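Local coordinates for peroxisomal membrane protein LPX1 (PDB 2Y6U) that hydrolyses ester bonds as a peroxisomal alpha/beta hydrolase with acyl esterase, lipase and phospholipase A activity, at residues A[107-115]-A[261-272]; A[234-242]-A[251-259]. All coordinates share one frame; numbering follows the deposited sequence.

Interaction 1. Residues A[107-115]-A[261-272]; sequences RLGTNFNWI and QNLLCYMNMQTF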
loop_
_atom_site.group_PDB
_atom_site.type_symbol
_atom_site.label_atom_id
_atom_site.label_comp_id
_atom_site.label_asym_id
_atom_site.label_seq_id
_atom_site.Cartn_x
_atom_site.Cartn_y
_atom_site.Cartn_z
ATOM N N ARG A 107 -21.080 -3.548 11.516
ATOM C CA ARG A 107 -20.179 -2.528 10.994
ATOM C C ARG A 107 -20.013 -2.513 9.497
ATOM O O ARG A 107 -19.552 -1.500 8.957
ATOM C CB ARG A 107 -18.757 -2.722 11.497
ATOM C CG ARG A 107 -18.612 -2.694 13.006
ATOM C CD ARG A 107 -17.134 -3.046 13.366
ATOM N NE ARG A 107 -17.033 -3.148 14.844
ATOM C CZ ARG A 107 -16.092 -3.877 15.454
ATOM N NH1 ARG A 107 -15.178 -4.551 14.732
ATOM N NH2 ARG A 107 -16.091 -3.960 16.777
ATOM N N LEU A 108 -20.334 -3.630 8.842
ATOM C CA LEU A 108 -20.057 -3.775 7.413
ATOM C C LEU A 108 -21.070 -2.994 6.538
ATOM O O LEU A 108 -22.210 -2.897 6.848
ATOM C CB LEU A 108 -20.068 -5.238 7.028
ATOM C CG LEU A 108 -18.996 -6.155 7.628
ATOM C CD1 LEU A 108 -19.393 -7.644 7.357
ATOM C CD2 LEU A 108 -17.570 -5.710 7.199
ATOM N N GLY A 109 -20.562 -2.301 5.523
ATOM C CA GLY A 109 -21.391 -1.646 4.485
ATOM C C GLY A 109 -21.479 -2.463 3.189
ATOM O O GLY A 109 -21.236 -3.698 3.163
ATOM N N THR A 110 -21.961 -1.824 2.125
ATOM C CA THR A 110 -22.247 -2.514 0.854
ATOM C C THR A 110 -21.017 -2.554 -0.078
ATOM O O THR A 110 -20.983 -3.330 -1.032
ATOM C CB THR A 110 -23.379 -1.865 0.144
ATOM O OG1 THR A 110 -23.046 -0.487 -0.067
ATOM C CG2 THR A 110 -24.650 -1.962 1.061
ATOM N N ASN A 111 -19.977 -1.812 0.242
ATOM C CA ASN A 111 -18.880 -1.714 -0.719
ATOM C C ASN A 111 -17.688 -2.585 -0.224
ATOM O O ASN A 111 -16.870 -2.075 0.506
ATOM C CB ASN A 111 -18.546 -0.214 -0.898
ATOM C CG ASN A 111 -17.388 0.097 -2.002
ATOM O OD1 ASN A 111 -16.927 -0.804 -2.589
ATOM N ND2 ASN A 111 -17.124 1.388 -2.295
ATOM N N PHE A 112 -17.565 -3.836 -0.660
ATOM C CA PHE A 112 -16.386 -4.587 -0.343
ATOM C C PHE A 112 -15.412 -4.582 -1.542
ATOM O O PHE A 112 -15.675 -5.172 -2.621
ATOM C CB PHE A 112 -16.751 -6.011 0.071
ATOM C CG PHE A 112 -15.582 -6.861 0.314
ATOM C CD1 PHE A 112 -14.656 -6.531 1.283
ATOM C CD2 PHE A 112 -15.334 -7.941 -0.489
ATOM C CE1 PHE A 112 -13.517 -7.298 1.458
ATOM C CE2 PHE A 112 -14.258 -8.763 -0.233
ATOM C CZ PHE A 112 -13.359 -8.458 0.653
ATOM N N ASN A 113 -14.323 -3.823 -1.378
ATOM C CA ASN A 113 -13.402 -3.542 -2.463
ATOM C C ASN A 113 -12.232 -4.543 -2.237
ATOM O O ASN A 113 -11.548 -4.542 -1.181
ATOM C CB ASN A 113 -12.947 -2.064 -2.354
ATOM C CG ASN A 113 -11.880 -1.708 -3.358
ATOM O OD1 ASN A 113 -10.809 -2.377 -3.356
ATOM N ND2 ASN A 113 -12.077 -0.644 -4.135
ATOM N N TRP A 114 -11.951 -5.403 -3.199
ATOM C CA TRP A 114 -11.020 -6.509 -2.931
ATOM C C TRP A 114 -9.607 -5.962 -2.729
ATOM O O TRP A 114 -8.786 -6.661 -2.099
ATOM C CB TRP A 114 -11.013 -7.505 -4.083
ATOM C CG TRP A 114 -12.260 -8.266 -4.290
ATOM C CD1 TRP A 114 -13.434 -8.167 -3.567
ATOM C CD2 TRP A 114 -12.448 -9.284 -5.219
ATOM N NE1 TRP A 114 -14.382 -9.001 -4.096
ATOM C CE2 TRP A 114 -13.791 -9.774 -5.044
ATOM C CE3 TRP A 114 -11.653 -9.849 -6.220
ATOM C CZ2 TRP A 114 -14.315 -10.764 -5.839
ATOM C CZ3 TRP A 114 -12.122 -10.884 -6.933
ATOM C CH2 TRP A 114 -13.510 -11.308 -6.806
ATOM N N ILE A 115 -9.318 -4.759 -3.263
ATOM C CA ILE A 115 -8.012 -4.114 -3.074
ATOM C C ILE A 115 -7.831 -3.680 -1.597
ATOM O O ILE A 115 -6.750 -3.820 -1.020
ATOM C CB ILE A 115 -7.724 -3.027 -4.030
ATOM C CG1 ILE A 115 -7.815 -3.513 -5.507
ATOM C CG2 ILE A 115 -6.257 -2.447 -3.754
ATOM C CD1 ILE A 115 -7.758 -2.432 -6.541
ATOM N N GLN A 261 -23.433 -10.363 2.320
ATOM C CA GLN A 261 -21.959 -10.133 2.122
ATOM C C GLN A 261 -21.392 -11.054 1.047
ATOM O O GLN A 261 -20.568 -10.626 0.231
ATOM C CB GLN A 261 -21.207 -10.241 3.443
ATOM C CG GLN A 261 -21.548 -9.100 4.393
ATOM C CD GLN A 261 -21.124 -7.758 3.859
ATOM O OE1 GLN A 261 -20.208 -7.681 3.087
ATOM N NE2 GLN A 261 -21.783 -6.703 4.285
ATOM N N ASN A 262 -21.970 -12.247 0.968
ATOM C CA ASN A 262 -21.562 -13.247 0.004
ATOM C C ASN A 262 -21.900 -12.653 -1.392
ATOM O O ASN A 262 -21.013 -12.513 -2.262
ATOM C CB ASN A 262 -22.297 -14.576 0.305
ATOM C CG ASN A 262 -21.605 -15.776 -0.239
ATOM O OD1 ASN A 262 -20.936 -15.691 -1.263
ATOM N ND2 ASN A 262 -21.819 -16.970 0.430
ATOM N N LEU A 263 -23.143 -12.218 -1.554
ATOM C CA LEU A 263 -23.638 -11.649 -2.798
ATOM C C LEU A 263 -22.840 -10.408 -3.210
ATOM O O LEU A 263 -22.524 -10.251 -4.387
ATOM C CB LEU A 263 -25.111 -11.319 -2.710
ATOM C CG LEU A 263 -26.016 -12.576 -2.694
ATOM C CD1 LEU A 263 -27.469 -12.192 -2.407
ATOM C CD2 LEU A 263 -25.941 -13.378 -4.033
ATOM N N LEU A 264 -22.541 -9.526 -2.245
ATOM C CA LEU A 264 -21.735 -8.347 -2.507
ATOM C C LEU A 264 -20.331 -8.619 -3.046
ATOM O O LEU A 264 -19.703 -7.707 -3.626
ATOM C CB LEU A 264 -21.607 -7.506 -1.210
ATOM C CG LEU A 264 -22.835 -6.796 -0.716
ATOM C CD1 LEU A 264 -22.728 -6.242 0.706
ATOM C CD2 LEU A 264 -23.273 -5.701 -1.727
ATOM N N CYS A 265 -19.816 -9.835 -2.865
ATOM C CA CYS A 265 -18.555 -10.204 -3.438
ATOM C C CYS A 265 -18.614 -10.255 -4.950
ATOM O O CYS A 265 -17.574 -10.279 -5.540
ATOM C CB CYS A 265 -18.118 -11.578 -2.964
ATOM S SG CYS A 265 -17.671 -11.536 -1.205
ATOM N N TYR A 266 -19.812 -10.326 -5.535
ATOM C CA TYR A 266 -20.025 -10.515 -6.946
ATOM C C TYR A 266 -20.505 -9.237 -7.645
ATOM O O TYR A 266 -20.734 -9.264 -8.829
ATOM C CB TYR A 266 -21.007 -11.698 -7.208
ATOM C CG TYR A 266 -20.498 -12.991 -6.638
ATOM C CD1 TYR A 266 -19.646 -13.850 -7.401
ATOM C CD2 TYR A 266 -20.800 -13.360 -5.341
ATOM C CE1 TYR A 266 -19.125 -15.028 -6.848
ATOM C CE2 TYR A 266 -20.257 -14.533 -4.763
ATOM C CZ TYR A 266 -19.422 -15.356 -5.524
ATOM O OH TYR A 266 -18.949 -16.501 -4.984
ATOM N N MET A 267 -20.772 -8.147 -6.924
ATOM C CA MET A 267 -21.597 -7.065 -7.437
ATOM C C MET A 267 -20.783 -5.796 -7.675
ATOM O O MET A 267 -21.306 -4.823 -8.129
ATOM C CB MET A 267 -22.694 -6.763 -6.409
ATOM C CG MET A 267 -23.700 -7.969 -6.297
ATOM S SD MET A 267 -24.835 -7.827 -4.845
ATOM C CE MET A 267 -25.805 -6.435 -5.348
ATOM N N ASN A 268 -19.499 -5.828 -7.374
ATOM C CA ASN A 268 -18.731 -4.560 -7.252
ATOM C C ASN A 268 -17.426 -4.546 -8.054
ATOM O O ASN A 268 -16.615 -3.621 -7.874
ATOM C CB ASN A 268 -18.323 -4.494 -5.765
ATOM C CG ASN A 268 -18.190 -3.113 -5.288
ATOM O OD1 ASN A 268 -18.778 -2.139 -5.843
ATOM N ND2 ASN A 268 -17.309 -2.956 -4.293
ATOM N N MET A 269 -17.242 -5.555 -8.906
ATOM C CA MET A 269 -15.926 -5.853 -9.542
ATOM C C MET A 269 -15.475 -4.724 -10.373
ATOM O O MET A 269 -14.280 -4.440 -10.387
ATOM C CB MET A 269 -16.004 -7.009 -10.490
ATOM C CG MET A 269 -16.119 -8.294 -9.900
ATOM S SD MET A 269 -14.597 -8.951 -9.150
ATOM C CE MET A 269 -13.186 -9.057 -10.179
ATOM N N GLN A 270 -16.400 -3.996 -11.010
ATOM C CA GLN A 270 -15.977 -2.963 -11.882
ATOM C C GLN A 270 -15.312 -1.787 -11.190
ATOM O O GLN A 270 -14.635 -0.955 -11.833
ATOM C CB GLN A 270 -17.145 -2.446 -12.720
ATOM C CG GLN A 270 -17.803 -3.605 -13.457
ATOM C CD GLN A 270 -18.879 -4.406 -12.641
ATOM O OE1 GLN A 270 -19.074 -4.281 -11.356
ATOM N NE2 GLN A 270 -19.596 -5.268 -13.414
ATOM N N THR A 271 -15.462 -1.698 -9.879
ATOM C CA THR A 271 -14.963 -0.484 -9.213
ATOM C C THR A 271 -13.480 -0.719 -8.776
ATOM O O THR A 271 -12.838 0.232 -8.274
ATOM C CB THR A 271 -15.765 -0.169 -7.910
ATOM O OG1 THR A 271 -15.546 -1.266 -7.000
ATOM C CG2 THR A 271 -17.291 -0.004 -8.191
ATOM N N PHE A 272 -12.916 -1.897 -8.911
ATOM C CA PHE A 272 -11.540 -2.121 -8.548
ATOM C C PHE A 272 -10.750 -3.030 -9.490
ATOM O O PHE A 272 -9.524 -3.079 -9.444
ATOM C CB PHE A 272 -11.478 -2.670 -7.048
ATOM C CG PHE A 272 -12.267 -3.910 -6.809
ATOM C CD1 PHE A 272 -11.778 -5.097 -7.242
ATOM C CD2 PHE A 272 -13.532 -3.886 -6.185
ATOM C CE1 PHE A 272 -12.484 -6.244 -7.138
ATOM C CE2 PHE A 272 -14.226 -5.048 -6.010
ATOM C CZ PHE A 272 -13.693 -6.247 -6.482
HETATM O O HOH W 1 -18.851 -5.225 2.785
HETATM O O HOH W 2 -19.494 -4.858 -2.907
HETATM O O HOH W 3 -14.960 -0.086 -4.433
HETATM O O HOH W 4 -16.984 -7.353 -3.597
HETATM O O HOH W 5 -10.670 0.709 -6.322
#
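The phenyl ring of F272 lies against one face of the W114 indole, bringing CZ of F272 to 3.3 Å from CG of W114. This joins two parts of an alpha/beta hydrolase fold: W114 opens helix 114-125, which leads to strand 137-144, while 261-272 belongs to the later part of the excursion between strands 164-168 and 286-292, where relatives commonly carry their cap. The five-membered ring of W114 and the F272 ring meet obliquely, their planes 34° apart. F272 is pressed between backbone groups as well: the amide N of W114 lies over the centre of one face and the carbonyl O of M269 over the centre of the other. Its CG takes the crowded position between its own backbone N and carbonyl carbon (chi1 57°), which keeps the ring against 107-115. A flat, apolar side chain suits so thin a slot.

W114 is broad enough to serve several partners. The face that receives F272 also carries M269, whose SD stands 3.5 Å from CH2 of W114 in a Met-aromatic contact; a flexible, polarisable thioether fits well over a ring. At the indole edge the carbonyl O of C265 comes within 3.3 Å of CZ2 of W114. F149 of helix 146-157 makes an edge-to-face pair with the same side chain.

At the other end, Q261 reaches across by a bend at chi2. Its NE2 gives a nearly straight bond to O of G109 (3.3 Å, 172°), while OE1 binds N96 and a water shared with that same carbonyl. F367 of the second subunit packs on Q261. Between these ends N111 bonds the backbone O of P21 through ND2, and ND2 of N268 donates to two acceptors: OD1 of N111 at 2.8 Å and, more weakly, O of F112 at 3.2 Å.

Interaction 2. Residues A[234-242]-A[251-259]; sequences NIIDFERTK and GPVRTKMEQ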
loop_
_atom_site.group_PDB
_atom_site.type_symbol
_atom_site.label_atom_id
_atom_site.label_comp_id
_atom_site.label_asym_id
_atom_site.label_seq_id
_atom_site.Cartn_x
_atom_site.Cartn_y
_atom_site.Cartn_z
ATOM N N ASN A 234 -15.307 -29.635 7.969
ATOM C CA ASN A 234 -14.688 -28.429 8.576
ATOM C C ASN A 234 -15.483 -27.148 8.304
ATOM O O ASN A 234 -15.641 -26.319 9.204
ATOM C CB ASN A 234 -13.314 -28.204 8.038
ATOM C CG ASN A 234 -12.363 -29.243 8.466
ATOM O OD1 ASN A 234 -12.632 -30.007 9.456
ATOM N ND2 ASN A 234 -11.222 -29.320 7.730
ATOM N N ILE A 235 -16.000 -27.021 7.061
ATOM C CA ILE A 235 -16.846 -25.875 6.690
ATOM C C ILE A 235 -18.103 -25.871 7.554
ATOM O O ILE A 235 -18.490 -24.835 8.107
ATOM C CB ILE A 235 -17.190 -25.861 5.184
ATOM C CG1 ILE A 235 -15.947 -25.503 4.356
ATOM C CG2 ILE A 235 -18.339 -24.893 4.913
ATOM C CD1 ILE A 235 -16.066 -25.813 2.815
ATOM N N ILE A 236 -18.752 -27.020 7.653
ATOM C CA ILE A 236 -19.991 -27.141 8.407
ATOM C C ILE A 236 -19.806 -26.734 9.852
ATOM O O ILE A 236 -20.587 -25.945 10.406
ATOM C CB ILE A 236 -20.591 -28.567 8.265
ATOM C CG1 ILE A 236 -21.135 -28.766 6.833
ATOM C CG2 ILE A 236 -21.667 -28.822 9.367
ATOM C CD1 ILE A 236 -21.340 -30.315 6.359
ATOM N N ASP A 237 -18.746 -27.227 10.467
ATOM C CA ASP A 237 -18.476 -26.966 11.873
ATOM C C ASP A 237 -18.031 -25.517 12.114
ATOM O O ASP A 237 -18.329 -24.931 13.191
ATOM C CB ASP A 237 -17.420 -27.957 12.407
ATOM C CG ASP A 237 -17.978 -29.405 12.540
ATOM O OD1 ASP A 237 -19.190 -29.536 12.747
ATOM O OD2 ASP A 237 -17.219 -30.399 12.395
ATOM N N PHE A 238 -17.309 -24.949 11.163
ATOM C CA PHE A 238 -16.730 -23.582 11.351
ATOM C C PHE A 238 -17.823 -22.503 11.187
ATOM O O PHE A 238 -17.862 -21.501 11.904
ATOM C CB PHE A 238 -15.631 -23.356 10.373
ATOM C CG PHE A 238 -15.118 -21.933 10.334
ATOM C CD1 PHE A 238 -14.138 -21.520 11.207
ATOM C CD2 PHE A 238 -15.595 -21.042 9.392
ATOM C CE1 PHE A 238 -13.678 -20.219 11.166
ATOM C CE2 PHE A 238 -15.159 -19.781 9.341
ATOM C CZ PHE A 238 -14.191 -19.351 10.221
ATOM N N GLU A 239 -18.724 -22.731 10.236
ATOM C CA GLU A 239 -19.772 -21.765 9.909
ATOM C C GLU A 239 -20.894 -21.746 10.928
ATOM O O GLU A 239 -21.637 -20.779 10.990
ATOM C CB GLU A 239 -20.346 -22.032 8.485
ATOM C CG GLU A 239 -19.432 -21.721 7.282
ATOM C CD GLU A 239 -19.133 -20.188 7.143
ATOM O OE1 GLU A 239 -19.963 -19.387 7.685
ATOM O OE2 GLU A 239 -18.146 -19.799 6.412
ATOM N N ARG A 240 -21.084 -22.831 11.694
ATOM C CA ARG A 240 -22.275 -22.939 12.516
ATOM C C ARG A 240 -22.232 -21.916 13.655
ATOM O O ARG A 240 -21.260 -21.893 14.396
ATOM C CB ARG A 240 -22.369 -24.358 13.093
ATOM C CG ARG A 240 -23.521 -24.616 13.998
ATOM C CD ARG A 240 -23.357 -25.998 14.659
ATOM N NE ARG A 240 -23.613 -27.117 13.758
ATOM C CZ ARG A 240 -22.702 -27.991 13.289
ATOM N NH1 ARG A 240 -21.417 -27.907 13.612
ATOM N NH2 ARG A 240 -23.090 -28.986 12.490
ATOM N N THR A 241 -23.242 -21.041 13.733
ATOM C CA THR A 241 -23.482 -20.189 14.910
ATOM C C THR A 241 -24.961 -20.320 15.375
ATOM O O THR A 241 -25.898 -20.512 14.553
ATOM C CB THR A 241 -23.076 -18.687 14.715
ATOM O OG1 THR A 241 -24.194 -17.924 14.223
ATOM C CG2 THR A 241 -21.832 -18.518 13.813
ATOM N N LYS A 242 -25.167 -20.243 16.691
ATOM C CA LYS A 242 -26.476 -20.590 17.300
ATOM C C LYS A 242 -26.971 -19.528 18.263
ATOM O O LYS A 242 -26.343 -18.486 18.383
ATOM C CB LYS A 242 -26.374 -21.962 18.026
ATOM C CG LYS A 242 -26.177 -23.195 17.050
ATOM C CD LYS A 242 -26.331 -24.572 17.763
ATOM C CE LYS A 242 -27.398 -25.558 17.100
ATOM N NZ LYS A 242 -26.957 -26.377 15.843
ATOM N N GLY A 251 -33.740 -24.929 17.912
ATOM C CA GLY A 251 -32.857 -23.771 17.946
ATOM C C GLY A 251 -32.163 -23.363 16.606
ATOM O O GLY A 251 -31.143 -23.939 16.241
ATOM N N PRO A 252 -32.666 -22.318 15.912
ATOM C CA PRO A 252 -32.107 -21.862 14.607
ATOM C C PRO A 252 -30.604 -21.743 14.512
ATOM O O PRO A 252 -29.920 -21.503 15.515
ATOM C CB PRO A 252 -32.695 -20.452 14.424
ATOM C CG PRO A 252 -33.884 -20.411 15.234
ATOM C CD PRO A 252 -33.759 -21.433 16.354
ATOM N N VAL A 253 -30.111 -21.822 13.277
ATOM C CA VAL A 253 -28.688 -21.788 12.970
ATOM C C VAL A 253 -28.430 -20.712 11.899
ATOM O O VAL A 253 -29.192 -20.611 10.940
ATOM C CB VAL A 253 -28.219 -23.129 12.400
ATOM C CG1 VAL A 253 -26.758 -23.028 11.905
ATOM C CG2 VAL A 253 -28.436 -24.233 13.393
ATOM N N ARG A 254 -27.398 -19.904 12.111
ATOM C CA ARG A 254 -27.012 -18.805 11.203
ATOM C C ARG A 254 -25.565 -19.127 10.856
ATOM O O ARG A 254 -24.862 -19.696 11.710
ATOM C CB ARG A 254 -27.124 -17.467 11.952
ATOM C CG ARG A 254 -26.702 -16.202 11.189
ATOM C CD ARG A 254 -27.103 -14.862 11.931
ATOM N NE ARG A 254 -26.518 -13.673 11.264
ATOM C CZ ARG A 254 -26.767 -12.395 11.595
ATOM N NH1 ARG A 254 -27.594 -12.095 12.604
ATOM N NH2 ARG A 254 -26.180 -11.404 10.917
ATOM N N THR A 255 -25.121 -18.815 9.636
ATOM C CA THR A 255 -23.716 -19.011 9.289
ATOM C C THR A 255 -22.892 -17.730 9.581
ATOM O O THR A 255 -23.417 -16.622 9.609
ATOM C CB THR A 255 -23.564 -19.401 7.768
ATOM O OG1 THR A 255 -24.248 -18.434 6.962
ATOM C CG2 THR A 255 -24.214 -20.798 7.485
ATOM N N LYS A 256 -21.586 -17.902 9.769
ATOM C CA LYS A 256 -20.710 -16.778 9.911
ATOM C C LYS A 256 -20.774 -15.943 8.621
ATOM O O LYS A 256 -20.822 -14.698 8.670
ATOM C CB LYS A 256 -19.257 -17.252 10.214
ATOM C CG LYS A 256 -19.184 -17.995 11.543
ATOM C CD LYS A 256 -17.779 -18.291 11.921
ATOM C CE LYS A 256 -17.737 -18.930 13.333
ATOM N NZ LYS A 256 -16.337 -19.590 13.388
ATOM N N MET A 257 -20.674 -16.621 7.482
ATOM C CA MET A 257 -20.889 -15.980 6.194
ATOM C C MET A 257 -22.325 -15.460 6.015
ATOM O O MET A 257 -23.298 -16.265 5.967
ATOM C CB MET A 257 -20.571 -16.921 5.068
ATOM C CG MET A 257 -20.443 -16.247 3.697
ATOM S SD MET A 257 -18.867 -15.246 3.685
ATOM C CE MET A 257 -19.408 -13.752 2.775
ATOM N N GLU A 258 -22.470 -14.150 5.967
ATOM C CA GLU A 258 -23.769 -13.485 5.763
ATOM C C GLU A 258 -24.131 -13.563 4.268
ATOM O O GLU A 258 -23.302 -13.267 3.401
ATOM C CB GLU A 258 -23.701 -12.003 6.223
ATOM C CG GLU A 258 -23.536 -11.730 7.749
ATOM C CD GLU A 258 -22.787 -10.454 8.022
ATOM O OE1 GLU A 258 -21.508 -10.418 7.910
ATOM O OE2 GLU A 258 -23.462 -9.453 8.244
ATOM N N GLN A 259 -25.380 -13.930 3.943
ATOM C CA GLN A 259 -25.764 -14.037 2.552
ATOM C C GLN A 259 -25.555 -12.712 1.813
ATOM O O GLN A 259 -25.084 -12.715 0.708
ATOM C CB GLN A 259 -27.238 -14.419 2.394
ATOM C CG GLN A 259 -27.648 -14.566 0.924
ATOM C CD GLN A 259 -28.997 -15.275 0.747
ATOM O OE1 GLN A 259 -29.956 -14.922 1.372
ATOM N NE2 GLN A 259 -29.033 -16.299 -0.084
#
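The ring of F238 receives the ammonium group of K256 over one face: NZ of K256 lies 3.7 Å from the ring centroid, 19° off the normal, in a cation-pi contact displaced toward CD1 and CE1. The same NZ makes a weak bond to O of F238 and a salt bridge to D99 of helix 98-103, so the charge has a carboxylate as well as an aromatic partner. A lysine can reach this far because its chain is extended beyond CG, passing 3.5 Å from CG2 of T241 at its own CG. The guanidinium of R240 is the second flat group. O of I236 lies over one of its faces, while at an edge, in plane, NH1 makes a salt bridge to OD1 of D237, 2.9 Å; NH2 is paired with E211.

Here helix 229-239 is followed by a short beta hairpin, strands 240-241 and 253-255, which with strand 207-208 makes a small antiparallel sheet apart from the central hydrolase sheet. T241 and R254 form its hydrogen-bonded pair, T241 N to R254 O and R254 N to T241 O both being 2.9 Å. The threonine hydroxyl adds a third link, OG1 to R254 O, from above that carbonyl's plane.

E239 ties the 234-242 segment to the loop after strand 253-255. Its backbone O accepts from K256 N, and its chain folds at chi2 (-66°) so that OE1 takes M257 N on the syn lone pair, 2.9 Å and almost straight. Replacing E239 by an alanine is likely to leave M257 N without that acceptor and the loop at 256-257 freer to shift at M257. Farther along, CG2 of V253 rests 3.6 Å from NZ of K242, whose charge pairs with E211.

How the interactions relate
Interaction 1 is largely buried, whereas interaction 2 is partly buried, with several exposed residues at its hairpin end. Their centres lie about 21 Å apart, yet strand 253-255 is the element just before helix 259-264, so one run of chain serves both. They meet where M257 packs on N262 and L108 on E258. Chemistry follows place: 107-115 with 261-272 relies on aromatic and sulfur packing, side-chain amides and bridging waters, and the second subunit covers part of it; 234-242 with 251-259 relies on strand pairing and charged side chains, with no other chain touching it. The first reaches helix 114-125 beside the central sheet, the second a separate small sheet.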